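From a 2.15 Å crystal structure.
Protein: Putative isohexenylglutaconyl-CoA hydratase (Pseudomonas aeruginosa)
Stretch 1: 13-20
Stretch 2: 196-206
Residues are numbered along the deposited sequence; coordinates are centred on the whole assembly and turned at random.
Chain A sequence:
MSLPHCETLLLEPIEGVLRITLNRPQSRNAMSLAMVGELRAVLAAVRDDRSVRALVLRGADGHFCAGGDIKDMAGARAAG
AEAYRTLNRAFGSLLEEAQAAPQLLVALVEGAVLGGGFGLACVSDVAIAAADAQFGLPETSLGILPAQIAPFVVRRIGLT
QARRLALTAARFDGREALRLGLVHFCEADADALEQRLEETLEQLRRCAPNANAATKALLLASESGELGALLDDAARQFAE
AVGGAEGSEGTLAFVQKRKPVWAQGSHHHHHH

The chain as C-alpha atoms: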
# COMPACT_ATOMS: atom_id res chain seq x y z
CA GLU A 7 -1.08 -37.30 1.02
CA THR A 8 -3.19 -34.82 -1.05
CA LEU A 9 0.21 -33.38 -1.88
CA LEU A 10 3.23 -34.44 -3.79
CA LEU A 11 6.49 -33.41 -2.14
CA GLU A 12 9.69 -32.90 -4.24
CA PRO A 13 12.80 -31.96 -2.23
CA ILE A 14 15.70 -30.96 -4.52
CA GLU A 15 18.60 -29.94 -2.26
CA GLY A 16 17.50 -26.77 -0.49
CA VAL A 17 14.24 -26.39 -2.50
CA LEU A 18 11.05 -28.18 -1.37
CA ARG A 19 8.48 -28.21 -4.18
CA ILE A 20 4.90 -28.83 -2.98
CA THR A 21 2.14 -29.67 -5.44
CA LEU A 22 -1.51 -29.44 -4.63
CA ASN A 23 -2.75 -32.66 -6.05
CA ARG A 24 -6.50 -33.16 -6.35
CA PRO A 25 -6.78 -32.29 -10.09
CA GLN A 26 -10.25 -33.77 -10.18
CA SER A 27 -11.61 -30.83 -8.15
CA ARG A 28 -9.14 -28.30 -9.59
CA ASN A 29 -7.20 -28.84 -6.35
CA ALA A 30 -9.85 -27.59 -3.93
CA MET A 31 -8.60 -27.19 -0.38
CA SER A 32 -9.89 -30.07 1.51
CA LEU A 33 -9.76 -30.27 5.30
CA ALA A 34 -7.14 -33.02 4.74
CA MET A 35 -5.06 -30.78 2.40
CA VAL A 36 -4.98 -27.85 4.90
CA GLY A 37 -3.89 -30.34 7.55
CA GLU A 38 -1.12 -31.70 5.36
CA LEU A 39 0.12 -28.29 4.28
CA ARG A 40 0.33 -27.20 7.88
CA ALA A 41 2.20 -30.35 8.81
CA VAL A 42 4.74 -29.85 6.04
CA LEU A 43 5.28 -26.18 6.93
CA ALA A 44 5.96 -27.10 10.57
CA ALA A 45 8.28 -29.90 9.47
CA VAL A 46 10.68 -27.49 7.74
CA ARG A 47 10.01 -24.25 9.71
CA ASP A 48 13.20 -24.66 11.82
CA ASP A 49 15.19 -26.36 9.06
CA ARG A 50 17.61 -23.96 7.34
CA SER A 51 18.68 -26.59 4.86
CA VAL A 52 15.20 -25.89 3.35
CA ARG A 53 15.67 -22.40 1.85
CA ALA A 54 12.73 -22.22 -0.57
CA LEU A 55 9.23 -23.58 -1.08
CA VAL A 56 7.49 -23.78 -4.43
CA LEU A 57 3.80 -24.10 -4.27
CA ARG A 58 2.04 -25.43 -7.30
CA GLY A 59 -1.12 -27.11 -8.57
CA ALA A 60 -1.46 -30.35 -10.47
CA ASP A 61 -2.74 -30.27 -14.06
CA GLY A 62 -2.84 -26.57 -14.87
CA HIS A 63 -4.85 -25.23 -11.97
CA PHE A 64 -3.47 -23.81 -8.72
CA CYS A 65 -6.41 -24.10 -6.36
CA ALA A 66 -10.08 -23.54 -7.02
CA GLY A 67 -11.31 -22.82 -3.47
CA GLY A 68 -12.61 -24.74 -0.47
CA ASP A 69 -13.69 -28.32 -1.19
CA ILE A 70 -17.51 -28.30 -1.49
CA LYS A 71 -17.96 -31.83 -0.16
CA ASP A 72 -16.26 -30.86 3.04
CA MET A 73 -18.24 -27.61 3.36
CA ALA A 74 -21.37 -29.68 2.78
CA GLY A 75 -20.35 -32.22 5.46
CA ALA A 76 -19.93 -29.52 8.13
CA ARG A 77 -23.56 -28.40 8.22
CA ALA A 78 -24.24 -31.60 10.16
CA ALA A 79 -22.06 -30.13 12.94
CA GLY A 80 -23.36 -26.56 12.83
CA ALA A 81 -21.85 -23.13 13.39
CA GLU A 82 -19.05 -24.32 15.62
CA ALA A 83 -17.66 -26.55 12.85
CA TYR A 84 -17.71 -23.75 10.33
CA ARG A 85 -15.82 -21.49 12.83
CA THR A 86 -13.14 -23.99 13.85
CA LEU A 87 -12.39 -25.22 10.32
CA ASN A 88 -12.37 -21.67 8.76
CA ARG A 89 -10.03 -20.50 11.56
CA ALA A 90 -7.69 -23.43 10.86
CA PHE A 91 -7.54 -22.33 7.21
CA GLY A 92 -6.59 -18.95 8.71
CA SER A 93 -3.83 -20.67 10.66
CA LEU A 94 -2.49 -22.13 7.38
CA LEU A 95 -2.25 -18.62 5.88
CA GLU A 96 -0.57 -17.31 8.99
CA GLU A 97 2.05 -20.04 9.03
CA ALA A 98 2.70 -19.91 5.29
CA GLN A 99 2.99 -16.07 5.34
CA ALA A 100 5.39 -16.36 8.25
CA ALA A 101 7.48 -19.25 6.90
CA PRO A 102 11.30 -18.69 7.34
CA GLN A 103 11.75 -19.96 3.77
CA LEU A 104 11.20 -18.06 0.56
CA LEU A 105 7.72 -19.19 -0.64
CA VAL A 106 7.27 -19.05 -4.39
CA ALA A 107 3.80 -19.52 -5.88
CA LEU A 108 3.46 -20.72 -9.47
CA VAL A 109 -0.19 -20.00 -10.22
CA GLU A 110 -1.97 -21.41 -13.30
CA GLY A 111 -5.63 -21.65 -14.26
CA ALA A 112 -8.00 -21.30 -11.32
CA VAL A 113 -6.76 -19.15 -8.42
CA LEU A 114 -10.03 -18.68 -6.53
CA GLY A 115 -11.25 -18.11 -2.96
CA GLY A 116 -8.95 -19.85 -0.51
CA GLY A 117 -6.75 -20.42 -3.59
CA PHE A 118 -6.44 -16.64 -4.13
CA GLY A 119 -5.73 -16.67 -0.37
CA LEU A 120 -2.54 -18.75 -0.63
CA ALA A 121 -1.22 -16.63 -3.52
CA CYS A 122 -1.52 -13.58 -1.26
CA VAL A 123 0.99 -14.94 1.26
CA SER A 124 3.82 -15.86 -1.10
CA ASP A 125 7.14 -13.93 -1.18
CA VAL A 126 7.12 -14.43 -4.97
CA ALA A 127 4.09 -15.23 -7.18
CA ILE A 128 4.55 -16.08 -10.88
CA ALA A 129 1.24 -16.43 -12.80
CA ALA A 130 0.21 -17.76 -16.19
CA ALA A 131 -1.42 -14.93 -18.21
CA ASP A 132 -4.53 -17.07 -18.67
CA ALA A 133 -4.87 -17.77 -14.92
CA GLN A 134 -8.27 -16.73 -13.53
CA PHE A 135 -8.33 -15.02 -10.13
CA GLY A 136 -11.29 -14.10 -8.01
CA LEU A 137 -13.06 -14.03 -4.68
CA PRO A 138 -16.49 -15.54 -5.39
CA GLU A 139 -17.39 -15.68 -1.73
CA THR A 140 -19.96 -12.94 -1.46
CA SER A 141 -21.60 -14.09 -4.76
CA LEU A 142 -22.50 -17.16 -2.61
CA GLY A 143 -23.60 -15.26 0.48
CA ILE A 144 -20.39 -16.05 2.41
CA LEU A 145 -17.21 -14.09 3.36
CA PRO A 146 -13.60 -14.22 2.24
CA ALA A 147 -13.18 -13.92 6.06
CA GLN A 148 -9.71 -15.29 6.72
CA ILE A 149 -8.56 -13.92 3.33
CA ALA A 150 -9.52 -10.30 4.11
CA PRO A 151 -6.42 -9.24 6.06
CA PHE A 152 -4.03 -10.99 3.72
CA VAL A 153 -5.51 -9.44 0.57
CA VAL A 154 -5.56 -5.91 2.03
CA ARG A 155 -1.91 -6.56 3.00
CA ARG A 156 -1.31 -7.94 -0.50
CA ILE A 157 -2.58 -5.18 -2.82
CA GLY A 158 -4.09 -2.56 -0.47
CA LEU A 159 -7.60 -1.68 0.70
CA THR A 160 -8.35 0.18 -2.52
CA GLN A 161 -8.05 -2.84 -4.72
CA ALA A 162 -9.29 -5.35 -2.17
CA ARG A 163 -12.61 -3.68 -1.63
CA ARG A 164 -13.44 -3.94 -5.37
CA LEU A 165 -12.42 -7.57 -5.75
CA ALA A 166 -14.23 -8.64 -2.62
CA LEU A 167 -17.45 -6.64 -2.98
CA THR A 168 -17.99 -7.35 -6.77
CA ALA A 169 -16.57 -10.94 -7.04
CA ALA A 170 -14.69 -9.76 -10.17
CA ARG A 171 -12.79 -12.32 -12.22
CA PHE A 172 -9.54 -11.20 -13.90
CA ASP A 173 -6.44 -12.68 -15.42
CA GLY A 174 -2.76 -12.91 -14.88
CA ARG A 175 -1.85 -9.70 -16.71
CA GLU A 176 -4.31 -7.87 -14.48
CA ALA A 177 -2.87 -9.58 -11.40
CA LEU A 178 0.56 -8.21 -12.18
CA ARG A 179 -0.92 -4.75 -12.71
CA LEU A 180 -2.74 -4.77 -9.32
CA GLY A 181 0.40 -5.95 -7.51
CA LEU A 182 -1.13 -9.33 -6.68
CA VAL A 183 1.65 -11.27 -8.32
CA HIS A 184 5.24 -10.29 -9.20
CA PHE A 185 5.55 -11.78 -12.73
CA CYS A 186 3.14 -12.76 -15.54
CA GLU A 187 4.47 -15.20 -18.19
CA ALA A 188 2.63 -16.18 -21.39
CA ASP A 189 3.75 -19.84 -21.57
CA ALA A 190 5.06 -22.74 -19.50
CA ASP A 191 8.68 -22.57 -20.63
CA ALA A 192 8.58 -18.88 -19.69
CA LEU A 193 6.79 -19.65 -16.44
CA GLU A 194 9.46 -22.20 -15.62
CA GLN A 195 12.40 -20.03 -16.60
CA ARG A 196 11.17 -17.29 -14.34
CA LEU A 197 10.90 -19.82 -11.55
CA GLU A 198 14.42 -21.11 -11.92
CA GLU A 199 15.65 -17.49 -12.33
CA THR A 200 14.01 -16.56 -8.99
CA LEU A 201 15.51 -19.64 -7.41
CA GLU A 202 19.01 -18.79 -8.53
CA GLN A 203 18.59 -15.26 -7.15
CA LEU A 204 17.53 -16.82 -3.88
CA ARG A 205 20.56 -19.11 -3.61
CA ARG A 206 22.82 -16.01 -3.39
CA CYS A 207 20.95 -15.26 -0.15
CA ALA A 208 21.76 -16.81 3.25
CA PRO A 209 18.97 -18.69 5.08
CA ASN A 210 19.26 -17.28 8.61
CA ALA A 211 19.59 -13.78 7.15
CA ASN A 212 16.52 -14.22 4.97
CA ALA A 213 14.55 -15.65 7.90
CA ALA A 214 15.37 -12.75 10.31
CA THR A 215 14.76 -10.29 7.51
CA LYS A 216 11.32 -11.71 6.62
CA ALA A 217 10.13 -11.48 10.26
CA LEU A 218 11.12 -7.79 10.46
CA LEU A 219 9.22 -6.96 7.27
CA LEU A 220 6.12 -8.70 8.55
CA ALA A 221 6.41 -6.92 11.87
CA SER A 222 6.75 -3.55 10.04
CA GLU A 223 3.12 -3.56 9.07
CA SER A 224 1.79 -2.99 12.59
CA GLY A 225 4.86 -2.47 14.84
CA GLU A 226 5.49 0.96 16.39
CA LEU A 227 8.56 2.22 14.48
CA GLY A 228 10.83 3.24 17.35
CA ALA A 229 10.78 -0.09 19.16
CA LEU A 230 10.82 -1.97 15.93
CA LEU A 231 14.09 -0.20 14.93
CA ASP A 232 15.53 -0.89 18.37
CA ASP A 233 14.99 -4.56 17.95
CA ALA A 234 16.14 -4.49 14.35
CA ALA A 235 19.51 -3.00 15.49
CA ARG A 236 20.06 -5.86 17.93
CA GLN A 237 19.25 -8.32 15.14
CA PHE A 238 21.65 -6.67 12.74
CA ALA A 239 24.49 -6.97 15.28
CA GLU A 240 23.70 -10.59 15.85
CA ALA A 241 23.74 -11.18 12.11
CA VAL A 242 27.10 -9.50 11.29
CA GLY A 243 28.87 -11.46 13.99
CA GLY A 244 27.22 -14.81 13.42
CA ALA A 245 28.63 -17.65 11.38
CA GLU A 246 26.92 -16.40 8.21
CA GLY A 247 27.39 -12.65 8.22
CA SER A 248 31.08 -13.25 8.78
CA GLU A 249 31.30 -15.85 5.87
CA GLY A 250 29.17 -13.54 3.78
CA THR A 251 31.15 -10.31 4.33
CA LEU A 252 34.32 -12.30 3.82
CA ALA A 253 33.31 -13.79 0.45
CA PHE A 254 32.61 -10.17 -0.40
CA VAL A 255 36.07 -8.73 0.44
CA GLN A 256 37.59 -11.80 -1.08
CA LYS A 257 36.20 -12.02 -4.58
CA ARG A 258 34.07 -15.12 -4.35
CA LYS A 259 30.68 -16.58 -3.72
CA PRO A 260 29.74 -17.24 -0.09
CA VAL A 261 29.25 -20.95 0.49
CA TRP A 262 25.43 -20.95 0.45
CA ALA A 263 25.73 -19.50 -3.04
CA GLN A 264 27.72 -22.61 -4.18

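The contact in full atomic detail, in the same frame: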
# COMPACT_ATOMS: atom_id res chain seq x y z
N PRO A 13 11.63 -32.69 -2.76
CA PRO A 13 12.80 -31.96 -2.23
C PRO A 13 14.12 -32.07 -3.02
O PRO A 13 14.86 -33.04 -2.89
CB PRO A 13 12.96 -32.56 -0.82
CG PRO A 13 12.25 -33.86 -0.84
CD PRO A 13 11.32 -33.91 -1.99
N ILE A 14 14.44 -31.04 -3.79
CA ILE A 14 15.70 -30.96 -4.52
C ILE A 14 16.70 -30.06 -3.79
O ILE A 14 16.75 -28.86 -4.03
CB ILE A 14 15.49 -30.40 -5.94
CG1 ILE A 14 14.66 -29.09 -5.91
CG2 ILE A 14 14.77 -31.42 -6.80
CD1 ILE A 14 15.14 -27.96 -6.88
N GLU A 15 17.52 -30.65 -2.92
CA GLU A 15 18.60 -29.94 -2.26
C GLU A 15 18.03 -29.02 -1.19
O GLU A 15 17.55 -29.49 -0.16
CB GLU A 15 19.46 -29.15 -3.25
CG GLU A 15 20.07 -29.97 -4.36
CD GLU A 15 20.35 -29.13 -5.61
OE1 GLU A 15 19.43 -28.39 -6.04
OE2 GLU A 15 21.48 -29.21 -6.16
N GLY A 16 18.08 -27.71 -1.41
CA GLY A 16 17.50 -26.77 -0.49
C GLY A 16 16.09 -26.33 -0.88
O GLY A 16 15.51 -25.54 -0.14
N VAL A 17 15.55 -26.84 -1.99
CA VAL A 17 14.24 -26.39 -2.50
C VAL A 17 13.19 -27.48 -2.33
O VAL A 17 13.35 -28.56 -2.85
CB VAL A 17 14.32 -25.93 -3.96
CG1 VAL A 17 12.98 -25.47 -4.44
CG2 VAL A 17 15.39 -24.80 -4.08
N LEU A 18 12.16 -27.22 -1.53
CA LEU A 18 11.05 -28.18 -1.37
C LEU A 18 9.88 -27.72 -2.26
O LEU A 18 9.26 -26.69 -1.99
CB LEU A 18 10.63 -28.33 0.09
CG LEU A 18 9.35 -29.13 0.40
CD1 LEU A 18 9.42 -30.57 -0.10
CD2 LEU A 18 9.10 -29.15 1.89
N ARG A 19 9.64 -28.44 -3.34
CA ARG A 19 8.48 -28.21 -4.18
C ARG A 19 7.26 -28.94 -3.62
O ARG A 19 7.37 -30.11 -3.26
CB ARG A 19 8.72 -28.73 -5.57
CG ARG A 19 9.52 -27.79 -6.40
CD ARG A 19 10.94 -28.33 -6.66
NE ARG A 19 11.80 -27.47 -7.47
CZ ARG A 19 11.47 -26.89 -8.63
NH1 ARG A 19 10.27 -27.02 -9.17
NH2 ARG A 19 12.34 -26.16 -9.26
N ILE A 20 6.12 -28.27 -3.59
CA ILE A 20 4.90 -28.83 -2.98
C ILE A 20 3.77 -28.65 -3.97
O ILE A 20 3.45 -27.53 -4.36
CB ILE A 20 4.50 -28.08 -1.69
CG1 ILE A 20 5.68 -28.00 -0.70
CG2 ILE A 20 3.25 -28.74 -1.04
CD1 ILE A 20 5.47 -27.03 0.41
N ARG A 196 11.33 -18.25 -15.42
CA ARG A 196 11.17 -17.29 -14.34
C ARG A 196 11.35 -17.95 -12.99
O ARG A 196 11.94 -17.36 -12.09
CB ARG A 196 9.82 -16.60 -14.39
CG ARG A 196 9.66 -15.57 -13.28
CD ARG A 196 10.59 -14.39 -13.53
NE ARG A 196 10.20 -13.69 -14.75
CZ ARG A 196 10.88 -12.68 -15.29
NH1 ARG A 196 12.01 -12.22 -14.72
NH2 ARG A 196 10.42 -12.10 -16.39
N LEU A 197 10.82 -19.15 -12.84
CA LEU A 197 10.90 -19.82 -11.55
C LEU A 197 12.34 -20.12 -11.21
O LEU A 197 12.80 -19.82 -10.12
CB LEU A 197 10.10 -21.12 -11.53
CG LEU A 197 10.25 -21.98 -10.27
CD1 LEU A 197 9.81 -21.21 -9.04
CD2 LEU A 197 9.44 -23.28 -10.38
N GLU A 198 13.03 -20.77 -12.14
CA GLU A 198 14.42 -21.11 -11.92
C GLU A 198 15.29 -19.82 -11.83
O GLU A 198 16.34 -19.83 -11.18
CB GLU A 198 14.92 -22.07 -13.01
CG GLU A 198 16.41 -22.36 -12.90
CD GLU A 198 16.85 -22.78 -11.49
OE1 GLU A 198 16.27 -23.77 -10.95
OE2 GLU A 198 17.78 -22.11 -10.91
N GLU A 199 14.90 -18.74 -12.48
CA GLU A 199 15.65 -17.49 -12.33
C GLU A 199 15.56 -17.04 -10.87
O GLU A 199 16.58 -16.86 -10.19
CB GLU A 199 15.12 -16.43 -13.26
CG GLU A 199 15.87 -15.13 -13.14
CD GLU A 199 17.38 -15.29 -13.28
OE1 GLU A 199 17.82 -16.18 -14.05
OE2 GLU A 199 18.12 -14.51 -12.62
N THR A 200 14.32 -16.93 -10.38
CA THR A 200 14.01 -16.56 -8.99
C THR A 200 14.81 -17.43 -8.04
O THR A 200 15.43 -16.94 -7.11
CB THR A 200 12.53 -16.77 -8.70
OG1 THR A 200 11.75 -15.89 -9.52
CG2 THR A 200 12.20 -16.54 -7.22
N LEU A 201 14.83 -18.72 -8.30
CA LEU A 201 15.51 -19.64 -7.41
C LEU A 201 17.02 -19.45 -7.43
O LEU A 201 17.68 -19.73 -6.44
CB LEU A 201 15.16 -21.08 -7.75
CG LEU A 201 13.75 -21.54 -7.35
CD1 LEU A 201 13.51 -22.99 -7.83
CD2 LEU A 201 13.51 -21.44 -5.82
N GLU A 202 17.58 -18.97 -8.52
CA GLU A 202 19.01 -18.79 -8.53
C GLU A 202 19.32 -17.47 -7.83
O GLU A 202 20.32 -17.36 -7.16
CB GLU A 202 19.60 -18.89 -9.94
CG GLU A 202 21.04 -19.33 -9.90
CD GLU A 202 21.23 -20.81 -9.62
OE1 GLU A 202 20.42 -21.60 -10.14
OE2 GLU A 202 22.17 -21.15 -8.85
N GLN A 203 18.44 -16.48 -7.94
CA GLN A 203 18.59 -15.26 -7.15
C GLN A 203 18.58 -15.54 -5.66
O GLN A 203 19.32 -14.94 -4.89
CB GLN A 203 17.48 -14.28 -7.46
CG GLN A 203 17.53 -13.80 -8.88
CD GLN A 203 16.39 -12.87 -9.21
OE1 GLN A 203 15.22 -13.22 -9.09
NE2 GLN A 203 16.73 -11.67 -9.62
N LEU A 204 17.72 -16.48 -5.28
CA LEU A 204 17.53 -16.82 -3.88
C LEU A 204 18.73 -17.54 -3.29
O LEU A 204 18.97 -17.46 -2.08
CB LEU A 204 16.27 -17.71 -3.79
CG LEU A 204 15.85 -18.41 -2.50
CD1 LEU A 204 16.64 -19.68 -2.21
CD2 LEU A 204 15.86 -17.48 -1.33
N ARG A 205 19.46 -18.28 -4.12
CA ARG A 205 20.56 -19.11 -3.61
C ARG A 205 21.80 -18.25 -3.25
O ARG A 205 22.69 -18.73 -2.52
CB ARG A 205 20.93 -20.22 -4.62
CG ARG A 205 19.82 -21.27 -4.90
CD ARG A 205 19.70 -22.37 -3.83
NE ARG A 205 19.38 -23.68 -4.40
CZ ARG A 205 19.39 -24.84 -3.72
NH1 ARG A 205 19.71 -24.91 -2.44
NH2 ARG A 205 19.09 -25.97 -4.35
N ARG A 206 21.85 -17.02 -3.79
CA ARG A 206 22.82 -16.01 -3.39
C ARG A 206 22.63 -15.66 -1.90
O ARG A 206 23.56 -15.24 -1.23
CB ARG A 206 22.62 -14.68 -4.15
CG ARG A 206 22.58 -14.68 -5.65
CD ARG A 206 23.81 -15.31 -6.22
NE ARG A 206 23.78 -15.38 -7.68
CZ ARG A 206 23.40 -16.44 -8.39
NH1 ARG A 206 23.01 -17.58 -7.78
NH2 ARG A 206 23.41 -16.37 -9.73

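How does the helix begin to meet the hairpin? Helix 196-205 runs roughly antiparallel to strand 17-20, at 147° between their directions, and the two axes come no closer than 12.0 Å, so side chains must bridge the gap. Arg196 takes no part; its carbonyl O instead accepts a hydrogen bond from Thr200 OG1 at 3.0 Å, within the helix. The first residue to reach across is Leu197, whose CA-to-CB bond points toward the strand. Leu197 CD2 lies 4.0 Å from Arg19 NH1. Arg19 leaves its own backbone sideways, but the end of its side chain comes nearer, bringing the guanidinium to the helix.

What does Leu201 add one helical turn later? Leu197 and Leu201 are four residues apart, and the backbone bond from Leu201 N to Leu197 O, 2.9 Å long, belongs to the helical pattern that places both on the same side. Leu201 CD1 approaches Arg19 NH2 at 3.7 Å, so the Arg19 guanidinium packs against the apolar ends of both leucines. Leu201 CD2 lies 4.2 Å from Val17 CG2, an apolar contact between buried side chains. Val17 and Arg19 alternate with Leu18, which is out of reach of the helix, as expected for neighbouring residues in a strand.

Why does Arg205 dominate the far end? It has the largest area covered by the other stretch, 87 Å² of its surface, although its CA-to-CB bond points sideways; the long side chain carries the guanidinium back to the turn. There Arg205 NH2 forms a salt bridge with Glu15 OE1 at 3.0 Å, the carboxylate oxygen lying near the guanidinium plane, at its edge. Val17 CG2 sits over one face of the same group, 3.9 Å from Arg205 NH2. One arginine therefore combines a charged contact in its plane with apolar packing against its face. Glu15 is poorly ordered, so the fine detail of the bridge deserves caution.

How does the turn make room for that guanidinium? Ile14 to Val17 forms a type II' beta turn, closed by bonds from Val17 N to Ile14 O at 3.1 Å and from Ile14 N to Val17 O at 2.9 Å. Gly16 N lies 3.4 Å from Arg205 NH1, but both are donors and no hydrogen bond forms. A CB ideally placed on Gly16 would come within 2.5 Å of Arg205 NH1, a clash, so the bare glycine leaves space for the arginine as it lies here.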